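Long-range contact in mandelate racemase/muconate lactonizing enzyme family protein (Azoarcus sp., PDB 2QDE), which belongs to the mandelate racemase/muconate lactonizing enzyme family of the enolase superfamily and carries a barium ion in its metal site: residues A[277-291]-A[308-320]. Residues are numbered along the deposited sequence; the frame is centred on the assembly and turned at random.
Sequences LLKAQRWLTLARLAN and PAAHLLAANDWIA
Leu312 enters helix 277-290 as a knob into the hole formed by Leu277, Ala280, Gln281 and Leu284, joining two neighbouring helices on the outside of the enolase-type barrel, with strand 294-296 between them in sequence. The axes of 277-290 and 308-315 run 34° from parallel and come within 11.1 Å. Ala280 is small enough to let the leucine in, its CB lying 3.7 Å from Leu312 CD2, while the branched Leu277 crosses Pro308 at about a right angle, CD2 3.8 Å from Pro308 CB. Farther along, Leu284 lays CD1 against the Asn316 amide and Ile319 CB, with CD2 near Ile319 CD1.

Trp318, in the turn after helix 303-315, lays one indole face on the backbone of the other helix. Arg288 CA sits 3.6 Å from the centroid of the six-membered ring, 13° off its normal, a CH-pi contact, and the small methyl of Ala287 probably helps the ring lie close, with Ala287 C over the same face. At the ring's edge, Asn291 OD1 lies 3.5 Å from Trp318 CH2; Asn291, just past the helix with positive phi, completes a Schellman motif and gives its ND2 to Asp228 of a neighbouring subunit.

Water bridges some polar groups; others meet directly. One water donates to Gln281 O and accepts from Asn316 ND2, while Asn316 OD1 accepts from Ile319 N in an Asx motif, so both ends of the amide are used. Arg288 runs CB and CG along the indole and bends at chi3 (-71°), with Trp318 CE3 over one guanidinium face. Guanidinium and Asp317 carboxylate are nearly coplanar, and Arg288 NH2 meets the anti lone pair of Asp317 OD2 at 3.1 Å in a salt bridge.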
ATOM      1  N   LEU A 277      30.238   6.925 -17.752  1.00 17.76           N
ATOM      2  CA  LEU A 277      29.515   6.335 -18.871  1.00 18.30           C
ATOM      3  C   LEU A 277      28.894   4.980 -18.546  1.00 17.44           C
ATOM      4  O   LEU A 277      27.754   4.722 -18.926  1.00 18.89           O
ATOM      5  CB  LEU A 277      30.434   6.225 -20.094  1.00 18.68           C
ATOM      6  CG  LEU A 277      30.945   7.561 -20.655  1.00 18.16           C
ATOM      7  CD1 LEU A 277      32.009   7.300 -21.729  1.00 19.27           C
ATOM      8  CD2 LEU A 277      29.776   8.369 -21.229  1.00 19.87           C
ATOM      9  N   LEU A 278      29.630   4.116 -17.852  1.00 16.59           N
ATOM     10  CA  LEU A 278      29.092   2.811 -17.491  1.00 16.93           C
ATOM     11  C   LEU A 278      27.910   2.998 -16.542  1.00 17.08           C
ATOM     12  O   LEU A 278      26.850   2.422 -16.752  1.00 15.98           O
ATOM     13  CB  LEU A 278      30.164   1.936 -16.835  1.00 16.47           C
ATOM     14  CG  LEU A 278      29.694   0.583 -16.291  1.00 19.25           C
ATOM     15  CD1 LEU A 278      28.925  -0.194 -17.363  1.00 19.13           C
ATOM     16  CD2 LEU A 278      30.895  -0.211 -15.807  1.00 17.74           C
ATOM     17  N   LYS A 279      28.099   3.809 -15.502  1.00 16.60           N
ATOM     18  CA  LYS A 279      27.033   4.084 -14.545  1.00 17.30           C
ATOM     19  C   LYS A 279      25.828   4.690 -15.274  1.00 16.11           C
ATOM     20  O   LYS A 279      24.673   4.419 -14.924  1.00 14.64           O
ATOM     21  CB  LYS A 279      27.526   5.044 -13.451  1.00 19.18           C
ATOM     22  CG  LYS A 279      28.510   4.423 -12.456  1.00 23.74           C
ATOM     23  CD  LYS A 279      27.831   3.438 -11.509  1.00 29.69           C
ATOM     24  CE  LYS A 279      27.007   4.158 -10.418  1.00 32.94           C
ATOM     25  NZ  LYS A 279      25.666   3.489 -10.171  1.00 31.47           N
ATOM     26  N   ALA A 280      26.101   5.507 -16.289  1.00 14.85           N
ATOM     27  CA  ALA A 280      25.040   6.127 -17.070  1.00 14.14           C
ATOM     28  C   ALA A 280      24.241   5.062 -17.828  1.00 14.96           C
ATOM     29  O   ALA A 280      23.024   5.154 -17.928  1.00 12.86           O
ATOM     30  CB  ALA A 280      25.620   7.142 -18.046  1.00 12.74           C
ATOM     31  N   GLN A 281      24.923   4.053 -18.365  1.00 15.51           N
ATOM     32  CA  GLN A 281      24.226   2.993 -19.095  1.00 15.44           C
ATOM     33  C   GLN A 281      23.265   2.255 -18.164  1.00 15.48           C
ATOM     34  O   GLN A 281      22.158   1.893 -18.559  1.00 14.04           O
ATOM     35  CB  GLN A 281      25.229   2.003 -19.700  1.00 15.14           C
ATOM     36  CG  GLN A 281      26.124   2.597 -20.783  1.00 14.62           C
ATOM     37  CD  GLN A 281      27.072   1.572 -21.367  1.00 17.85           C
ATOM     38  OE1 GLN A 281      26.914   1.133 -22.514  1.00 19.17           O
ATOM     39  NE2 GLN A 281      28.055   1.171 -20.576  1.00 14.78           N
ATOM     40  N   ARG A 282      23.696   2.031 -16.926  1.00 14.62           N
ATOM     41  CA  ARG A 282      22.849   1.353 -15.949  1.00 16.41           C
ATOM     42  C   ARG A 282      21.651   2.259 -15.636  1.00 15.53           C
ATOM     43  O   ARG A 282      20.512   1.809 -15.581  1.00 13.96           O
ATOM     44  CB  ARG A 282      23.653   1.055 -14.679  1.00 14.38           C
ATOM     45  CG  ARG A 282      24.830   0.102 -14.915  1.00 16.80           C
ATOM     46  CD  ARG A 282      25.646  -0.119 -13.650  1.00 16.58           C
ATOM     47  NE  ARG A 282      26.751  -1.051 -13.876  1.00 18.82           N
ATOM     48  CZ  ARG A 282      27.768  -1.233 -13.037  1.00 18.38           C
ATOM     49  NH1 ARG A 282      27.837  -0.549 -11.902  1.00 18.04           N
ATOM     50  NH2 ARG A 282      28.726  -2.100 -13.340  1.00 19.50           N
ATOM     51  N   TRP A 283      21.940   3.540 -15.447  1.00 15.21           N
ATOM     52  CA  TRP A 283      20.944   4.570 -15.158  1.00 14.92           C
ATOM     53  C   TRP A 283      19.872   4.559 -16.258  1.00 14.50           C
ATOM     54  O   TRP A 283      18.670   4.600 -15.983  1.00 13.93           O
ATOM     55  CB  TRP A 283      21.654   5.925 -15.141  1.00 14.58           C
ATOM     56  CG  TRP A 283      20.932   7.079 -14.495  1.00 15.29           C
ATOM     57  CD1 TRP A 283      21.206   7.625 -13.276  1.00 15.07           C
ATOM     58  CD2 TRP A 283      19.931   7.915 -15.091  1.00 14.22           C
ATOM     59  NE1 TRP A 283      20.456   8.756 -13.080  1.00 16.39           N
ATOM     60  CE2 TRP A 283      19.663   8.960 -14.177  1.00 15.59           C
ATOM     61  CE3 TRP A 283      19.243   7.889 -16.311  1.00 14.59           C
ATOM     62  CZ2 TRP A 283      18.731   9.976 -14.447  1.00 15.00           C
ATOM     63  CZ3 TRP A 283      18.316   8.900 -16.581  1.00 15.24           C
ATOM     64  CH2 TRP A 283      18.072   9.927 -15.653  1.00 14.41           C
ATOM     65  N   LEU A 284      20.331   4.491 -17.505  1.00 13.58           N
ATOM     66  CA  LEU A 284      19.446   4.486 -18.663  1.00 11.92           C
ATOM     67  C   LEU A 284      18.664   3.178 -18.794  1.00 13.15           C
ATOM     68  O   LEU A 284      17.671   3.107 -19.517  1.00 13.57           O
ATOM     69  CB  LEU A 284      20.253   4.784 -19.936  1.00 10.33           C
ATOM     70  CG  LEU A 284      20.744   6.240 -20.026  1.00 11.05           C
ATOM     71  CD1 LEU A 284      21.622   6.437 -21.251  1.00 11.30           C
ATOM     72  CD2 LEU A 284      19.548   7.184 -20.073  1.00 10.43           C
ATOM     73  N   THR A 285      19.117   2.141 -18.102  1.00 13.77           N
ATOM     74  CA  THR A 285      18.407   0.865 -18.120  1.00 14.78           C
ATOM     75  C   THR A 285      17.144   1.050 -17.285  1.00 15.94           C
ATOM     76  O   THR A 285      16.056   0.614 -17.662  1.00 15.24           O
ATOM     77  CB  THR A 285      19.257  -0.259 -17.505  1.00 15.47           C
ATOM     78  OG1 THR A 285      20.378  -0.513 -18.353  1.00 15.06           O
ATOM     79  CG2 THR A 285      18.437  -1.538 -17.356  1.00 13.78           C
ATOM     80  N   LEU A 286      17.297   1.708 -16.140  1.00 16.23           N
ATOM     81  CA  LEU A 286      16.153   1.967 -15.277  1.00 16.36           C
ATOM     82  C   LEU A 286      15.198   2.935 -15.974  1.00 16.00           C
ATOM     83  O   LEU A 286      13.981   2.798 -15.860  1.00 16.79           O
ATOM     84  CB  LEU A 286      16.619   2.548 -13.936  1.00 17.94           C
ATOM     85  CG  LEU A 286      16.832   1.541 -12.800  1.00 21.82           C
ATOM     86  CD1 LEU A 286      17.712   0.374 -13.248  1.00 21.93           C
ATOM     87  CD2 LEU A 286      17.463   2.260 -11.624  1.00 26.05           C
ATOM     88  N   ALA A 287      15.749   3.903 -16.705  1.00 14.46           N
ATOM     89  CA  ALA A 287      14.933   4.881 -17.430  1.00 14.93           C
ATOM     90  C   ALA A 287      14.084   4.167 -18.480  1.00 15.95           C
ATOM     91  O   ALA A 287      12.914   4.494 -18.678  1.00 14.05           O
ATOM     92  CB  ALA A 287      15.824   5.925 -18.103  1.00 13.33           C
ATOM     93  N   ARG A 288      14.693   3.193 -19.152  1.00 14.35           N
ATOM     94  CA  ARG A 288      14.015   2.403 -20.177  1.00 15.77           C
ATOM     95  C   ARG A 288      12.873   1.602 -19.557  1.00 16.21           C
ATOM     96  O   ARG A 288      11.776   1.534 -20.105  1.00 16.28           O
ATOM     97  CB  ARG A 288      15.015   1.452 -20.843  1.00 14.33           C
ATOM     98  CG  ARG A 288      14.387   0.333 -21.658  1.00 14.84           C
ATOM     99  CD  ARG A 288      15.433  -0.695 -22.056  1.00 14.83           C
ATOM    100  NE  ARG A 288      16.355  -0.193 -23.071  1.00 16.35           N
ATOM    101  CZ  ARG A 288      16.038  -0.035 -24.355  1.00 16.66           C
ATOM    102  NH1 ARG A 288      14.820  -0.344 -24.784  1.00 15.37           N
ATOM    103  NH2 ARG A 288      16.937   0.430 -25.212  1.00 15.56           N
ATOM    104  N   LEU A 289      13.148   0.998 -18.407  1.00 17.27           N
ATOM    105  CA  LEU A 289      12.158   0.204 -17.692  1.00 17.92           C
ATOM    106  C   LEU A 289      10.969   1.079 -17.289  1.00 18.58           C
ATOM    107  O   LEU A 289       9.826   0.611 -17.244  1.00 19.14           O
ATOM    108  CB  LEU A 289      12.796  -0.415 -16.444  1.00 18.88           C
ATOM    109  CG  LEU A 289      11.865  -1.142 -15.471  1.00 20.55           C
ATOM    110  CD1 LEU A 289      11.294  -2.388 -16.129  1.00 21.30           C
ATOM    111  CD2 LEU A 289      12.641  -1.505 -14.214  1.00 22.32           C
ATOM    112  N   ALA A 290      11.243   2.347 -16.995  1.00 16.78           N
ATOM    113  CA  ALA A 290      10.195   3.286 -16.595  1.00 16.82           C
ATOM    114  C   ALA A 290       9.443   3.853 -17.799  1.00 16.63           C
ATOM    115  O   ALA A 290       8.408   4.508 -17.644  1.00 15.74           O
ATOM    116  CB  ALA A 290      10.803   4.421 -15.796  1.00 15.54           C
ATOM    117  N   ASN A 291       9.973   3.598 -18.991  1.00 15.12           N
ATOM    118  CA  ASN A 291       9.391   4.096 -20.227  1.00 15.69           C
ATOM    119  C   ASN A 291       9.264   5.618 -20.171  1.00 16.88           C
ATOM    120  O   ASN A 291       8.293   6.195 -20.662  1.00 17.33           O
ATOM    121  CB  ASN A 291       8.020   3.446 -20.473  1.00 16.10           C
ATOM    122  CG  ASN A 291       7.475   3.747 -21.858  1.00 16.10           C
ATOM    123  OD1 ASN A 291       8.235   3.903 -22.810  1.00 16.20           O
ATOM    124  ND2 ASN A 291       6.150   3.813 -21.979  1.00 18.03           N
ATOM    125  N   PRO A 308      32.225  12.614 -23.829  1.00 17.72           N
ATOM    126  CA  PRO A 308      31.646  11.370 -23.299  1.00 17.96           C
ATOM    127  C   PRO A 308      30.140  11.301 -23.581  1.00 17.72           C
ATOM    128  O   PRO A 308      29.631  10.298 -24.091  1.00 16.79           O
ATOM    129  CB  PRO A 308      31.962  11.448 -21.803  1.00 17.50           C
ATOM    130  CG  PRO A 308      33.256  12.211 -21.781  1.00 17.70           C
ATOM    131  CD  PRO A 308      33.007  13.318 -22.795  1.00 16.31           C
ATOM    132  N   ALA A 309      29.437  12.383 -23.259  1.00 16.65           N
ATOM    133  CA  ALA A 309      28.001  12.457 -23.486  1.00 16.90           C
ATOM    134  C   ALA A 309      27.669  12.332 -24.980  1.00 17.79           C
ATOM    135  O   ALA A 309      26.710  11.666 -25.351  1.00 17.02           O
ATOM    136  CB  ALA A 309      27.449  13.773 -22.927  1.00 15.64           C
ATOM    137  N   ALA A 310      28.464  12.967 -25.837  1.00 16.92           N
ATOM    138  CA  ALA A 310      28.210  12.895 -27.277  1.00 14.92           C
ATOM    139  C   ALA A 310      28.234  11.439 -27.740  1.00 16.35           C
ATOM    140  O   ALA A 310      27.365  11.008 -28.501  1.00 16.64           O
ATOM    141  CB  ALA A 310      29.243  13.708 -28.042  1.00 14.20           C
ATOM    142  N   HIS A 311      29.222  10.679 -27.274  1.00 15.29           N
ATOM    143  CA  HIS A 311      29.332   9.270 -27.645  1.00 15.85           C
ATOM    144  C   HIS A 311      28.153   8.451 -27.098  1.00 16.88           C
ATOM    145  O   HIS A 311      27.567   7.618 -27.805  1.00 15.61           O
ATOM    146  CB  HIS A 311      30.656   8.706 -27.130  1.00 18.07           C
ATOM    147  CG  HIS A 311      31.845   9.136 -27.934  1.00 20.12           C
ATOM    148  ND1 HIS A 311      32.170   8.563 -29.145  1.00 21.82           N
ATOM    149  CD2 HIS A 311      32.772  10.099 -27.713  1.00 22.38           C
ATOM    150  CE1 HIS A 311      33.247   9.152 -29.635  1.00 21.92           C
ATOM    151  NE2 HIS A 311      33.633  10.087 -28.786  1.00 22.01           N
ATOM    152  N   LEU A 312      27.807   8.703 -25.839  1.00 14.59           N
ATOM    153  CA  LEU A 312      26.701   8.013 -25.187  1.00 16.74           C
ATOM    154  C   LEU A 312      25.345   8.342 -25.826  1.00 17.22           C
ATOM    155  O   LEU A 312      24.520   7.450 -26.025  1.00 16.03           O
ATOM    156  CB  LEU A 312      26.661   8.383 -23.699  1.00 16.20           C
ATOM    157  CG  LEU A 312      25.523   7.747 -22.896  1.00 16.57           C
ATOM    158  CD1 LEU A 312      25.812   6.268 -22.716  1.00 15.94           C
ATOM    159  CD2 LEU A 312      25.378   8.437 -21.540  1.00 15.98           C
ATOM    160  N   LEU A 313      25.111   9.617 -26.135  1.00 15.75           N
ATOM    161  CA  LEU A 313      23.841  10.027 -26.729  1.00 17.88           C
ATOM    162  C   LEU A 313      23.622   9.474 -28.132  1.00 18.18           C
ATOM    163  O   LEU A 313      22.482   9.336 -28.579  1.00 18.16           O
ATOM    164  CB  LEU A 313      23.721  11.556 -26.772  1.00 17.81           C
ATOM    165  CG  LEU A 313      23.783  12.294 -25.431  1.00 21.16           C
ATOM    166  CD1 LEU A 313      23.541  13.774 -25.652  1.00 18.43           C
ATOM    167  CD2 LEU A 313      22.751  11.730 -24.475  1.00 23.26           C
ATOM    168  N   ALA A 314      24.709   9.161 -28.831  1.00 16.73           N
ATOM    169  CA  ALA A 314      24.596   8.622 -30.179  1.00 16.35           C
ATOM    170  C   ALA A 314      24.530   7.097 -30.172  1.00 15.66           C
ATOM    171  O   ALA A 314      24.028   6.491 -31.118  1.00 17.42           O
ATOM    172  CB  ALA A 314      25.773   9.081 -31.024  1.00 15.43           C
ATOM    173  N   ALA A 315      25.023   6.479 -29.103  1.00 14.08           N
ATOM    174  CA  ALA A 315      25.047   5.024 -29.023  1.00 14.93           C
ATOM    175  C   ALA A 315      23.895   4.375 -28.257  1.00 15.98           C
ATOM    176  O   ALA A 315      23.320   3.389 -28.723  1.00 15.02           O
ATOM    177  CB  ALA A 315      26.380   4.558 -28.426  1.00 14.29           C
ATOM    178  N   ASN A 316      23.564   4.918 -27.088  1.00 15.78           N
ATOM    179  CA  ASN A 316      22.506   4.342 -26.257  1.00 14.88           C
ATOM    180  C   ASN A 316      21.128   4.403 -26.906  1.00 13.91           C
ATOM    181  O   ASN A 316      20.560   5.474 -27.107  1.00 15.27           O
ATOM    182  CB  ASN A 316      22.494   5.017 -24.884  1.00 13.86           C
ATOM    183  CG  ASN A 316      21.529   4.362 -23.924  1.00 15.87           C
ATOM    184  OD1 ASN A 316      20.368   4.753 -23.835  1.00 15.59           O
ATOM    185  ND2 ASN A 316      22.003   3.349 -23.207  1.00 15.15           N
ATOM    186  N   ASP A 317      20.603   3.226 -27.221  1.00 14.53           N
ATOM    187  CA  ASP A 317      19.314   3.089 -27.881  1.00 15.53           C
ATOM    188  C   ASP A 317      18.165   3.843 -27.217  1.00 15.75           C
ATOM    189  O   ASP A 317      17.359   4.483 -27.890  1.00 14.37           O
ATOM    190  CB  ASP A 317      18.946   1.614 -27.994  1.00 15.70           C
ATOM    191  CG  ASP A 317      17.708   1.400 -28.827  1.00 19.75           C
ATOM    192  OD1 ASP A 317      17.746   1.728 -30.034  1.00 21.13           O
ATOM    193  OD2 ASP A 317      16.701   0.918 -28.273  1.00 21.77           O
ATOM    194  N   TRP A 318      18.096   3.776 -25.896  1.00 15.52           N
ATOM    195  CA  TRP A 318      17.028   4.453 -25.192  1.00 15.32           C
ATOM    196  C   TRP A 318      17.090   5.968 -25.286  1.00 14.04           C
ATOM    197  O   TRP A 318      16.099   6.611 -25.612  1.00 15.13           O
ATOM    198  CB  TRP A 318      17.004   4.058 -23.717  1.00 14.53           C
ATOM    199  CG  TRP A 318      15.807   4.646 -23.045  1.00 15.96           C
ATOM    200  CD1 TRP A 318      15.767   5.746 -22.234  1.00 15.89           C
ATOM    201  CD2 TRP A 318      14.453   4.224 -23.221  1.00 16.19           C
ATOM    202  NE1 TRP A 318      14.465   6.037 -21.895  1.00 15.35           N
ATOM    203  CE2 TRP A 318      13.638   5.118 -22.489  1.00 16.47           C
ATOM    204  CE3 TRP A 318      13.848   3.176 -23.929  1.00 15.29           C
ATOM    205  CZ2 TRP A 318      12.241   4.995 -22.445  1.00 15.80           C
ATOM    206  CZ3 TRP A 318      12.457   3.052 -23.888  1.00 15.72           C
ATOM    207  CH2 TRP A 318      11.672   3.960 -23.148  1.00 16.12           C
ATOM    208  N   ILE A 319      18.250   6.544 -25.004  1.00 15.84           N
ATOM    209  CA  ILE A 319      18.354   7.989 -25.032  1.00 14.93           C
ATOM    210  C   ILE A 319      18.391   8.574 -26.444  1.00 14.59           C
ATOM    211  O   ILE A 319      18.122   9.762 -26.630  1.00 12.66           O
ATOM    212  CB  ILE A 319      19.576   8.470 -24.210  1.00 14.65           C
ATOM    213  CG1 ILE A 319      19.359   9.922 -23.772  1.00 14.21           C
ATOM    214  CG2 ILE A 319      20.847   8.328 -25.024  1.00 14.59           C
ATOM    215  CD1 ILE A 319      20.294  10.379 -22.676  1.00 14.06           C
ATOM    216  N   ALA A 320      18.693   7.736 -27.434  1.00 14.61           N
ATOM    217  CA  ALA A 320      18.745   8.179 -28.826  1.00 15.37           C
ATOM    218  C   ALA A 320      17.360   8.570 -29.355  1.00 16.65           C
ATOM    219  O   ALA A 320      17.224   8.990 -30.504  1.00 16.34           O
ATOM    220  CB  ALA A 320      19.349   7.079 -29.708  1.00 12.82           C
TER
HETATM  221  O   HOH W   1      21.256   1.440 -21.152  1.00 15.84           O
HETATM  222  O   HOH W   2      24.699   2.105 -24.304  1.00 16.93           O
HETATM  223  O   HOH W   3      19.550   1.482 -24.387  1.00 13.52           O